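Local coordinates for pyridoxal phosphate homeostasis protein (Bifidobacterium adolescentis ATCC 15703, PDB 3CPG), which probably binds pyridoxal 5'-phosphate and takes part in keeping its cellular level balanced, at residues 155-169 against 190-204. Numbering follows the deposited sequence.
Sequences VARGITVGVLLEVNE and IGTLDGIELQGLMTI
The side-chain amide of Gln199 lies with one face over Gly162, whose CA sits 3.6 Å from Gln199 CD. At the amide's rim, Gln199 NE2 bonds Glu197 OE1 at 2.9 Å. This bond uses the carboxylate's anti lone pair and is nearly straight (169°). Gln199 OE1 accepts from Thr137 OG1 of the strand on the far side of 161-166. Bonds at both ends of the amide fix its rotation, so that its face stays toward Gly162. CG stands anti to the carbonyl carbon (chi1 -51°), and the extended chain beyond it reaches across to Gly162. There is no room for a side chain at Gly162, since a CB would run into Gln199 OE1. An alanine at Gln199 is likely to leave Glu197 OE1 and Thr137 OG1 without these mates and to uncover Gly162.

Strands 161-166 and 196-202 are parallel neighbours in the TIM barrel, joined through helix 183-191 as a beta-alpha-beta unit. Gln199 N bonds Val163 O, but Leu165 N takes Gly200 O, so residues 199-200 form a beta bulge. Gly200 N is buried without a partner, and Leu164 CD2 packs 3.5 Å from it. On the helix-facing side, Leu165 CB meets Leu201 CD2 at 3.6 Å, and Val163 CG2 meets Ile190 CG2 at 4.1 Å. On the other side, Met202, a selenomethionine, runs alongside Glu166.

At the C-terminal ends, Thr203 OG1 donates to Val167 O (2.8 Å) and also accepts from Gly205 N. Water joins Val167 O to Ile204 N. Ile204 lies about 9 Å from Lys57, side chain to side chain, the predicted cofactor lysine. These polar links probably help fix the loops beside the cofactor pocket.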
ATOM      1  N   VAL A 155      -7.489  -4.798 -19.167  1.00  8.29           N
ATOM      2  CA  VAL A 155      -7.956  -5.784 -20.137  1.00  9.88           C
ATOM      3  C   VAL A 155      -7.325  -5.521 -21.501  1.00  9.88           C
ATOM      4  O   VAL A 155      -6.835  -6.439 -22.154  1.00  9.89           O
ATOM      5  CB  VAL A 155      -9.498  -5.752 -20.274  1.00 10.10           C
ATOM      6  CG1 VAL A 155      -9.944  -6.616 -21.456  1.00 12.03           C
ATOM      7  CG2 VAL A 155     -10.141  -6.262 -18.989  1.00  9.73           C
ATOM      8  N   ALA A 156      -7.329  -4.259 -21.919  1.00  8.97           N
ATOM      9  CA  ALA A 156      -6.758  -3.883 -23.207  1.00  9.93           C
ATOM     10  C   ALA A 156      -5.265  -4.193 -23.258  1.00 10.47           C
ATOM     11  O   ALA A 156      -4.739  -4.549 -24.309  1.00 10.75           O
ATOM     12  CB  ALA A 156      -6.998  -2.393 -23.471  1.00  9.58           C
ATOM     13  N   ARG A 157      -4.591  -4.064 -22.118  1.00  9.55           N
ATOM     14  CA  ARG A 157      -3.158  -4.326 -22.046  1.00  9.04           C
ATOM     15  C   ARG A 157      -2.868  -5.821 -21.944  1.00  8.94           C
ATOM     16  O   ARG A 157      -1.736  -6.255 -22.153  1.00  9.92           O
ATOM     17  CB  ARG A 157      -2.548  -3.596 -20.845  1.00 10.44           C
ATOM     18  CG  ARG A 157      -1.030  -3.598 -20.821  1.00 12.12           C
ATOM     19  CD  ARG A 157      -0.485  -2.800 -19.641  1.00 13.64           C
ATOM     20  NE  ARG A 157       0.976  -2.809 -19.612  1.00 13.75           N
ATOM     21  CZ  ARG A 157       1.750  -2.188 -20.497  1.00 14.27           C
ATOM     22  NH1 ARG A 157       1.213  -1.490 -21.489  1.00 15.66           N
ATOM     23  NH2 ARG A 157       3.067  -2.284 -20.401  1.00 15.30           N
ATOM     24  N   GLY A 158      -3.896  -6.599 -21.618  1.00  8.53           N
ATOM     25  CA  GLY A 158      -3.747  -8.040 -21.498  1.00  9.21           C
ATOM     26  C   GLY A 158      -3.193  -8.500 -20.163  1.00  9.72           C
ATOM     27  O   GLY A 158      -2.616  -9.584 -20.064  1.00 10.37           O
ATOM     28  N   ILE A 159      -3.378  -7.686 -19.127  1.00  8.79           N
ATOM     29  CA  ILE A 159      -2.872  -8.024 -17.802  1.00  8.77           C
ATOM     30  C   ILE A 159      -3.934  -7.905 -16.716  1.00  8.42           C
ATOM     31  O   ILE A 159      -5.067  -7.503 -16.972  1.00  8.22           O
ATOM     32  CB  ILE A 159      -1.715  -7.087 -17.396  1.00  9.47           C
ATOM     33  CG1 ILE A 159      -2.245  -5.652 -17.262  1.00 11.35           C
ATOM     34  CG2 ILE A 159      -0.595  -7.161 -18.423  1.00 12.00           C
ATOM     35  CD1 ILE A 159      -1.269  -4.677 -16.620  1.00 13.77           C
ATOM     36  N   THR A 160      -3.542  -8.266 -15.499  1.00  7.59           N
ATOM     37  CA  THR A 160      -4.408  -8.159 -14.331  1.00  8.17           C
ATOM     38  C   THR A 160      -3.612  -7.360 -13.310  1.00  6.88           C
ATOM     39  O   THR A 160      -2.447  -7.661 -13.055  1.00  8.59           O
ATOM     40  CB  THR A 160      -4.736  -9.531 -13.704  1.00  9.29           C
ATOM     41  OG1 THR A 160      -5.520 -10.306 -14.618  1.00 10.62           O
ATOM     42  CG2 THR A 160      -5.525  -9.342 -12.406  1.00  8.91           C
ATOM     43  N   VAL A 161      -4.224  -6.328 -12.743  1.00  5.48           N
ATOM     44  CA  VAL A 161      -3.539  -5.522 -11.742  1.00  4.15           C
ATOM     45  C   VAL A 161      -4.269  -5.671 -10.415  1.00  6.02           C
ATOM     46  O   VAL A 161      -5.494  -5.796 -10.380  1.00  6.36           O
ATOM     47  CB  VAL A 161      -3.488  -4.020 -12.159  1.00  4.45           C
ATOM     48  CG1 VAL A 161      -4.898  -3.438 -12.238  1.00  7.34           C
ATOM     49  CG2 VAL A 161      -2.626  -3.235 -11.180  1.00  4.98           C
ATOM     50  N   GLY A 162      -3.517  -5.685  -9.323  1.00  4.60           N
ATOM     51  CA  GLY A 162      -4.139  -5.809  -8.021  1.00  5.10           C
ATOM     52  C   GLY A 162      -4.713  -4.474  -7.591  1.00  5.84           C
ATOM     53  O   GLY A 162      -4.225  -3.423  -8.002  1.00  5.72           O
ATOM     54  N   VAL A 163      -5.766  -4.508  -6.784  1.00  6.46           N
ATOM     55  CA  VAL A 163      -6.363  -3.273  -6.292  1.00  6.15           C
ATOM     56  C   VAL A 163      -6.851  -3.443  -4.868  1.00  5.62           C
ATOM     57  O   VAL A 163      -7.228  -4.542  -4.457  1.00  5.39           O
ATOM     58  CB  VAL A 163      -7.591  -2.818  -7.139  1.00  6.19           C
ATOM     59  CG1 VAL A 163      -7.179  -2.540  -8.573  1.00  5.90           C
ATOM     60  CG2 VAL A 163      -8.683  -3.878  -7.084  1.00  8.16           C
ATOM     61  N   LEU A 164      -6.806  -2.355  -4.110  1.00  4.36           N
ATOM     62  CA  LEU A 164      -7.331  -2.352  -2.754  1.00  4.42           C
ATOM     63  C   LEU A 164      -8.431  -1.306  -2.809  1.00  4.80           C
ATOM     64  O   LEU A 164      -8.276  -0.275  -3.467  1.00  6.41           O
ATOM     65  CB  LEU A 164      -6.281  -1.924  -1.719  1.00  4.85           C
ATOM     66  CG  LEU A 164      -5.012  -2.763  -1.544  1.00  3.46           C
ATOM     67  CD1 LEU A 164      -4.308  -2.344  -0.253  1.00  3.35           C
ATOM     68  CD2 LEU A 164      -5.356  -4.246  -1.487  1.00  4.68           C
ATOM     69  N   LEU A 165      -9.553  -1.583  -2.160  1.00  4.57           N
ATOM     70  CA  LEU A 165     -10.646  -0.623  -2.124  1.00  4.86           C
ATOM     71  C   LEU A 165     -10.317   0.341  -0.996  1.00  4.59           C
ATOM     72  O   LEU A 165     -10.186  -0.058   0.165  1.00  3.60           O
ATOM     73  CB  LEU A 165     -11.982  -1.323  -1.846  1.00  5.36           C
ATOM     74  CG  LEU A 165     -13.168  -0.409  -1.512  1.00  4.87           C
ATOM     75  CD1 LEU A 165     -13.413   0.586  -2.648  1.00  4.90           C
ATOM     76  CD2 LEU A 165     -14.403  -1.266  -1.267  1.00  7.34           C
ATOM     77  N   GLU A 166     -10.159   1.610  -1.353  1.00  4.61           N
ATOM     78  CA  GLU A 166      -9.829   2.654  -0.394  1.00  5.28           C
ATOM     79  C   GLU A 166     -11.117   3.160   0.229  1.00  5.29           C
ATOM     80  O   GLU A 166     -11.998   3.645  -0.478  1.00  6.84           O
ATOM     81  CB  GLU A 166      -9.122   3.802  -1.112  1.00  6.03           C
ATOM     82  CG  GLU A 166      -8.678   4.941  -0.220  1.00  8.51           C
ATOM     83  CD  GLU A 166      -8.143   6.104  -1.030  1.00 12.14           C
ATOM     84  OE1 GLU A 166      -8.944   6.764  -1.724  1.00 19.48           O
ATOM     85  OE2 GLU A 166      -6.925   6.347  -0.983  1.00 17.97           O
ATOM     86  N   VAL A 167     -11.216   3.055   1.549  1.00  4.63           N
ATOM     87  CA  VAL A 167     -12.410   3.490   2.257  1.00  4.98           C
ATOM     88  C   VAL A 167     -12.122   4.706   3.125  1.00  5.98           C
ATOM     89  O   VAL A 167     -11.068   4.797   3.754  1.00  6.75           O
ATOM     90  CB  VAL A 167     -12.959   2.362   3.162  1.00  5.09           C
ATOM     91  CG1 VAL A 167     -14.249   2.814   3.835  1.00  4.40           C
ATOM     92  CG2 VAL A 167     -13.199   1.107   2.342  1.00  4.70           C
ATOM     93  N   ASN A 168     -13.069   5.638   3.154  1.00  5.19           N
ATOM     94  CA  ASN A 168     -12.927   6.847   3.955  1.00  6.11           C
ATOM     95  C   ASN A 168     -13.374   6.520   5.376  1.00  7.16           C
ATOM     96  O   ASN A 168     -14.560   6.307   5.622  1.00  7.62           O
ATOM     97  CB  ASN A 168     -13.804   7.963   3.377  1.00  8.47           C
ATOM     98  CG  ASN A 168     -13.720   9.255   4.177  1.00  8.83           C
ATOM     99  OD1 ASN A 168     -13.073   9.320   5.223  1.00  9.11           O
ATOM    100  ND2 ASN A 168     -14.386  10.293   3.685  1.00 11.75           N
ATOM    101  N   GLU A 169     -12.419   6.468   6.301  1.00  6.29           N
ATOM    102  CA  GLU A 169     -12.714   6.167   7.702  1.00  8.12           C
ATOM    103  C   GLU A 169     -12.440   7.389   8.578  1.00 10.21           C
ATOM    104  O   GLU A 169     -12.328   7.274   9.800  1.00 12.30           O
ATOM    105  CB  GLU A 169     -11.841   5.002   8.186  1.00  7.70           C
ATOM    106  CG  GLU A 169     -11.990   3.721   7.374  1.00  7.15           C
ATOM    107  CD  GLU A 169     -13.253   2.948   7.718  1.00  7.76           C
ATOM    108  OE1 GLU A 169     -14.110   3.497   8.443  1.00  8.33           O
ATOM    109  OE2 GLU A 169     -13.387   1.790   7.259  1.00  7.85           O
ATOM    110  N   ILE A 190     -16.544  -4.492  -7.856  1.00 12.24           N
ATOM    111  CA  ILE A 190     -15.157  -4.545  -8.311  1.00 12.84           C
ATOM    112  C   ILE A 190     -14.760  -5.997  -8.572  1.00 13.38           C
ATOM    113  O   ILE A 190     -14.031  -6.295  -9.519  1.00 12.68           O
ATOM    114  CB  ILE A 190     -14.198  -3.935  -7.255  1.00 12.10           C
ATOM    115  CG1 ILE A 190     -14.445  -2.428  -7.146  1.00 13.63           C
ATOM    116  CG2 ILE A 190     -12.745  -4.222  -7.633  1.00 14.22           C
ATOM    117  CD1 ILE A 190     -13.625  -1.734  -6.070  1.00 13.09           C
ATOM    118  N   GLY A 191     -15.255  -6.901  -7.733  1.00 13.12           N
ATOM    119  CA  GLY A 191     -14.939  -8.309  -7.895  1.00 13.51           C
ATOM    120  C   GLY A 191     -15.399  -8.900  -9.216  1.00 14.46           C
ATOM    121  O   GLY A 191     -14.874  -9.925  -9.653  1.00 15.08           O
ATOM    122  N   THR A 192     -16.369  -8.258  -9.860  1.00 14.14           N
ATOM    123  CA  THR A 192     -16.888  -8.752 -11.133  1.00 15.21           C
ATOM    124  C   THR A 192     -16.120  -8.235 -12.345  1.00 14.64           C
ATOM    125  O   THR A 192     -16.320  -8.714 -13.460  1.00 15.81           O
ATOM    126  CB  THR A 192     -18.371  -8.370 -11.327  1.00 15.46           C
ATOM    127  OG1 THR A 192     -18.486  -6.949 -11.490  1.00 18.07           O
ATOM    128  CG2 THR A 192     -19.192  -8.807 -10.130  1.00 17.03           C
ATOM    129  N   LEU A 193     -15.241  -7.261 -12.129  1.00 12.56           N
ATOM    130  CA  LEU A 193     -14.475  -6.682 -13.229  1.00 11.12           C
ATOM    131  C   LEU A 193     -13.257  -7.502 -13.632  1.00 11.90           C
ATOM    132  O   LEU A 193     -12.510  -7.978 -12.779  1.00 12.30           O
ATOM    133  CB  LEU A 193     -14.025  -5.267 -12.859  1.00 10.74           C
ATOM    134  CG  LEU A 193     -15.148  -4.271 -12.552  1.00  9.72           C
ATOM    135  CD1 LEU A 193     -14.560  -2.970 -12.029  1.00  9.63           C
ATOM    136  CD2 LEU A 193     -15.967  -4.023 -13.813  1.00 11.51           C
ATOM    137  N   ASP A 194     -13.066  -7.668 -14.940  1.00 11.38           N
ATOM    138  CA  ASP A 194     -11.918  -8.407 -15.453  1.00 10.98           C
ATOM    139  C   ASP A 194     -10.689  -7.501 -15.394  1.00 10.71           C
ATOM    140  O   ASP A 194     -10.816  -6.281 -15.300  1.00 10.47           O
ATOM    141  CB  ASP A 194     -12.145  -8.835 -16.909  1.00 14.74           C
ATOM    142  CG  ASP A 194     -13.301  -9.803 -17.067  1.00 17.80           C
ATOM    143  OD1 ASP A 194     -13.375 -10.780 -16.294  1.00 20.33           O
ATOM    144  OD2 ASP A 194     -14.131  -9.591 -17.977  1.00 21.40           O
ATOM    145  N   GLY A 195      -9.503  -8.096 -15.443  1.00  9.45           N
ATOM    146  CA  GLY A 195      -8.289  -7.299 -15.412  1.00  9.11           C
ATOM    147  C   GLY A 195      -7.872  -6.779 -14.048  1.00 10.61           C
ATOM    148  O   GLY A 195      -6.825  -6.145 -13.923  1.00  8.78           O
ATOM    149  N   ILE A 196      -8.688  -7.018 -13.026  1.00 10.00           N
ATOM    150  CA  ILE A 196      -8.334  -6.572 -11.685  1.00 11.15           C
ATOM    151  C   ILE A 196      -8.562  -7.656 -10.643  1.00 10.62           C
ATOM    152  O   ILE A 196      -9.432  -8.521 -10.790  1.00 11.27           O
ATOM    153  CB  ILE A 196      -9.111  -5.296 -11.254  1.00 13.87           C
ATOM    154  CG1 ILE A 196     -10.615  -5.526 -11.349  1.00 16.20           C
ATOM    155  CG2 ILE A 196      -8.687  -4.108 -12.111  1.00 14.88           C
ATOM    156  CD1 ILE A 196     -11.435  -4.306 -10.962  1.00 20.11           C
ATOM    157  N   GLU A 197      -7.746  -7.617  -9.598  1.00  8.63           N
ATOM    158  CA  GLU A 197      -7.853  -8.569  -8.506  1.00  8.11           C
ATOM    159  C   GLU A 197      -7.985  -7.799  -7.195  1.00  7.52           C
ATOM    160  O   GLU A 197      -7.051  -7.122  -6.766  1.00  7.38           O
ATOM    161  CB  GLU A 197      -6.616  -9.470  -8.448  1.00  8.55           C
ATOM    162  CG  GLU A 197      -6.701 -10.547  -7.379  1.00 11.91           C
ATOM    163  CD  GLU A 197      -5.477 -11.443  -7.338  1.00 14.80           C
ATOM    164  OE1 GLU A 197      -4.426 -11.007  -6.823  1.00 16.05           O
ATOM    165  OE2 GLU A 197      -5.567 -12.589  -7.827  1.00 18.04           O
ATOM    166  N   LEU A 198      -9.149  -7.897  -6.565  1.00  5.88           N
ATOM    167  CA  LEU A 198      -9.379  -7.215  -5.294  1.00  5.78           C
ATOM    168  C   LEU A 198      -8.574  -7.948  -4.223  1.00  6.89           C
ATOM    169  O   LEU A 198      -8.880  -9.092  -3.883  1.00  7.99           O
ATOM    170  CB  LEU A 198     -10.865  -7.253  -4.949  1.00  6.08           C
ATOM    171  CG  LEU A 198     -11.272  -6.658  -3.604  1.00  5.89           C
ATOM    172  CD1 LEU A 198     -10.895  -5.184  -3.543  1.00  7.07           C
ATOM    173  CD2 LEU A 198     -12.768  -6.849  -3.414  1.00  7.77           C
ATOM    174  N   GLN A 199      -7.556  -7.287  -3.683  1.00  4.58           N
ATOM    175  CA  GLN A 199      -6.692  -7.927  -2.691  1.00  4.09           C
ATOM    176  C   GLN A 199      -6.879  -7.467  -1.251  1.00  3.87           C
ATOM    177  O   GLN A 199      -6.154  -7.913  -0.354  1.00  4.99           O
ATOM    178  CB  GLN A 199      -5.232  -7.738  -3.110  1.00  4.73           C
ATOM    179  CG  GLN A 199      -4.988  -8.158  -4.552  1.00  6.32           C
ATOM    180  CD  GLN A 199      -3.600  -7.808  -5.049  1.00  6.60           C
ATOM    181  OE1 GLN A 199      -3.067  -6.744  -4.737  1.00  6.91           O
ATOM    182  NE2 GLN A 199      -3.018  -8.695  -5.849  1.00  8.25           N
ATOM    183  N   GLY A 200      -7.851  -6.587  -1.030  1.00  4.62           N
ATOM    184  CA  GLY A 200      -8.097  -6.085   0.309  1.00  4.95           C
ATOM    185  C   GLY A 200      -8.608  -4.655   0.331  1.00  4.61           C
ATOM    186  O   GLY A 200      -9.061  -4.128  -0.689  1.00  4.15           O
ATOM    187  N   LEU A 201      -8.546  -4.036   1.506  1.00  4.58           N
ATOM    188  CA  LEU A 201      -9.002  -2.662   1.699  1.00  3.50           C
ATOM    189  C   LEU A 201      -7.857  -1.779   2.198  1.00  4.53           C
ATOM    190  O   LEU A 201      -6.853  -2.273   2.706  1.00  4.14           O
ATOM    191  CB  LEU A 201     -10.146  -2.631   2.718  1.00  3.54           C
ATOM    192  CG  LEU A 201     -11.328  -3.579   2.472  1.00  3.14           C
ATOM    193  CD1 LEU A 201     -12.322  -3.460   3.617  1.00  5.16           C
ATOM    194  CD2 LEU A 201     -11.987  -3.257   1.145  1.00  3.65           C
HETATM  195  N   MSE A 202      -8.025  -0.467   2.060  1.00  5.14           N
HETATM  196  CA  MSE A 202      -7.015   0.493   2.493  1.00  5.53           C
HETATM  197  C   MSE A 202      -7.700   1.730   3.049  1.00  5.43           C
HETATM  198  O   MSE A 202      -8.808   2.064   2.644  1.00  4.27           O
HETATM  199  CB  MSE A 202      -6.137   0.906   1.296  1.00  4.64           C
HETATM  200  CG  MSE A 202      -4.983   1.895   1.613  1.00  6.57           C
HETATM  201 SE   MSE A 202      -5.407   3.791   1.760  1.00 12.35          SE
HETATM  202  CE  MSE A 202      -4.783   4.359   0.046  1.00  7.62           C
ATOM    203  N   THR A 203      -7.056   2.396   3.997  1.00  5.84           N
ATOM    204  CA  THR A 203      -7.606   3.641   4.512  1.00  5.73           C
ATOM    205  C   THR A 203      -6.492   4.540   5.014  1.00  6.79           C
ATOM    206  O   THR A 203      -5.452   4.073   5.488  1.00  4.86           O
ATOM    207  CB  THR A 203      -8.620   3.436   5.660  1.00  6.08           C
ATOM    208  OG1 THR A 203      -9.278   4.681   5.933  1.00  3.92           O
ATOM    209  CG2 THR A 203      -7.916   2.987   6.928  1.00  5.60           C
ATOM    210  N   ILE A 204      -6.712   5.839   4.872  1.00  7.17           N
ATOM    211  CA  ILE A 204      -5.760   6.833   5.337  1.00  8.29           C
ATOM    212  C   ILE A 204      -6.051   7.082   6.821  1.00  8.55           C
ATOM    213  O   ILE A 204      -5.235   7.652   7.545  1.00  8.82           O
ATOM    214  CB  ILE A 204      -5.913   8.134   4.530  1.00  9.23           C
ATOM    215  CG1 ILE A 204      -5.612   7.853   3.054  1.00 10.39           C
ATOM    216  CG2 ILE A 204      -4.982   9.207   5.077  1.00 11.78           C
ATOM    217  CD1 ILE A 204      -5.820   9.049   2.141  1.00 12.46           C
TER
HETATM  218  O   HOH W   1      -8.787   6.616   2.851  1.00  7.40           O
HETATM  219  O   HOH W   2      -9.929   7.685   5.849  1.00  7.56           O